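Local coordinates for TIR domain-containing adapter molecule 1 (PDB 4BSX), which acts as an adapter in Toll-like receptor signalling that induces interferon-beta, here as its helical N-terminal domain, at residues A[73-76]-A[77-81]. The protein carries 2 engineered substitutions. Residues are numbered along the deposited sequence; the frame is centred on the assembly and turned at random.
Sequences ARLV and ARQWA
The side chains of Arg74 and Arg78 run alongside each other in the same direction, one turn apart on helix 71-79. Arg74 CD is 3.8 Å from Arg78 NH2, and Arg74 CB sits over the centre of one face of the Arg78 guanidinium. The two guanidinium planes are turned 50° apart.

One residue on, Leu75 meets Gln79. Leu75 CG stands anti to the backbone N (chi1 -171°), and CD1 lies 3.7 Å from Gln79 NE2, against the side-chain amide.

The backbone follows the alpha-helical i to i+4 pattern, in an all-helical domain with structural similarity to IFIT proteins. Gln79 N donates to Leu75 O at 2.9 Å. Val76 O accepts two bonds, from Trp80 N at 3.0 Å and a weak one from Ala81 N. Val76 CG1 is 4.4 Å from Trp80 CB.

Both arginines form salt bridges to OE2 of Glu90, Arg74 through NE and Arg78 through NH1, which probably offsets their like charges, and Arg74 NH1 also donates a hydrogen bond to Lys68 O, just before the helix. Beyond the helix, Leu75 also touches Pro93 and Val95, so an alanine here would probably leave the Gln79 amide freer to turn and open a gap beside those two residues. Val76 packs on Leu45, Leu52 and Leu64 of neighbouring helices, while the Trp80 ring stacks with Phe15 of helix 11-19.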
loop_
_atom_site.group_PDB
_atom_site.type_symbol
_atom_site.label_atom_id
_atom_site.label_comp_id
_atom_site.label_asym_id
_atom_site.label_seq_id
_atom_site.Cartn_x
_atom_site.Cartn_y
_atom_site.Cartn_z
ATOM N N ALA A 73 3.364 -5.670 5.017
ATOM C CA ALA A 73 2.408 -6.755 4.748
ATOM C C ALA A 73 2.076 -7.518 6.048
ATOM O O ALA A 73 0.951 -8.001 6.224
ATOM C CB ALA A 73 2.943 -7.711 3.695
ATOM N N ARG A 74 3.064 -7.616 6.935
ATOM C CA ARG A 74 2.900 -8.291 8.211
ATOM C C ARG A 74 1.962 -7.509 9.128
ATOM O O ARG A 74 1.067 -8.089 9.756
ATOM C CB ARG A 74 4.263 -8.477 8.874
ATOM C CG ARG A 74 5.074 -9.588 8.277
ATOM C CD ARG A 74 6.165 -10.046 9.237
ATOM N NE ARG A 74 7.101 -8.993 9.626
ATOM C CZ ARG A 74 8.211 -8.645 8.958
ATOM N NH1 ARG A 74 8.533 -9.220 7.811
ATOM N NH2 ARG A 74 8.996 -7.678 9.427
ATOM N N LEU A 75 2.188 -6.193 9.206
ATOM C CA LEU A 75 1.315 -5.290 9.938
ATOM C C LEU A 75 -0.142 -5.365 9.433
ATOM O O LEU A 75 -1.084 -5.350 10.219
ATOM C CB LEU A 75 1.824 -3.860 9.806
ATOM C CG LEU A 75 1.100 -2.833 10.713
ATOM C CD1 LEU A 75 1.725 -2.827 12.137
ATOM C CD2 LEU A 75 1.111 -1.411 10.138
ATOM N N VAL A 76 -0.315 -5.403 8.114
ATOM C CA VAL A 76 -1.645 -5.576 7.503
ATOM C C VAL A 76 -2.276 -6.934 7.848
ATOM O O VAL A 76 -3.447 -7.015 8.185
ATOM C CB VAL A 76 -1.614 -5.340 5.979
ATOM C CG1 VAL A 76 -2.932 -5.788 5.348
ATOM C CG2 VAL A 76 -1.357 -3.863 5.690
ATOM N N ALA A 77 -1.500 -7.997 7.831
ATOM C CA ALA A 77 -2.044 -9.295 8.183
ATOM C C ALA A 77 -2.601 -9.276 9.606
ATOM O O ALA A 77 -3.674 -9.824 9.884
ATOM C CB ALA A 77 -0.946 -10.365 8.071
ATOM N N ARG A 78 -1.843 -8.666 10.516
ATOM C CA ARG A 78 -2.180 -8.694 11.918
ATOM C C ARG A 78 -3.293 -7.751 12.248
ATOM O O ARG A 78 -4.231 -8.128 12.909
ATOM C CB ARG A 78 -0.958 -8.346 12.769
ATOM C CG ARG A 78 0.065 -9.431 12.799
ATOM C CD ARG A 78 1.443 -8.868 13.132
ATOM N NE ARG A 78 2.464 -9.873 12.884
ATOM C CZ ARG A 78 3.768 -9.640 12.889
ATOM N NH1 ARG A 78 4.230 -8.421 13.151
ATOM N NH2 ARG A 78 4.607 -10.639 12.665
ATOM N N GLN A 79 -3.195 -6.515 11.800
ATOM C CA GLN A 79 -4.125 -5.520 12.284
ATOM C C GLN A 79 -5.353 -5.324 11.416
ATOM O O GLN A 79 -6.296 -4.709 11.880
ATOM C CB GLN A 79 -3.377 -4.197 12.493
ATOM C CG GLN A 79 -2.293 -4.350 13.551
ATOM C CD GLN A 79 -1.568 -3.089 13.874
ATOM O OE1 GLN A 79 -1.752 -2.073 13.233
ATOM N NE2 GLN A 79 -0.722 -3.153 14.884
ATOM N N TRP A 80 -5.339 -5.821 10.169
ATOM C CA TRP A 80 -6.516 -5.731 9.295
ATOM C C TRP A 80 -7.062 -7.093 8.851
ATOM O O TRP A 80 -8.207 -7.201 8.407
ATOM C CB TRP A 80 -6.223 -4.866 8.062
ATOM C CG TRP A 80 -6.403 -3.348 8.253
ATOM C CD1 TRP A 80 -7.541 -2.590 8.032
ATOM C CD2 TRP A 80 -5.408 -2.445 8.704
ATOM N NE1 TRP A 80 -7.282 -1.258 8.322
ATOM C CE2 TRP A 80 -5.977 -1.155 8.728
ATOM C CE3 TRP A 80 -4.074 -2.599 9.071
ATOM C CZ2 TRP A 80 -5.256 -0.044 9.102
ATOM C CZ3 TRP A 80 -3.361 -1.497 9.463
ATOM C CH2 TRP A 80 -3.946 -0.232 9.466
ATOM N N ALA A 81 -6.244 -8.132 8.946
ATOM C CA ALA A 81 -6.647 -9.487 8.532
ATOM C C ALA A 81 -6.816 -10.409 9.723
ATOM O O ALA A 81 -7.229 -11.551 9.552
ATOM C CB ALA A 81 -5.608 -10.080 7.635
#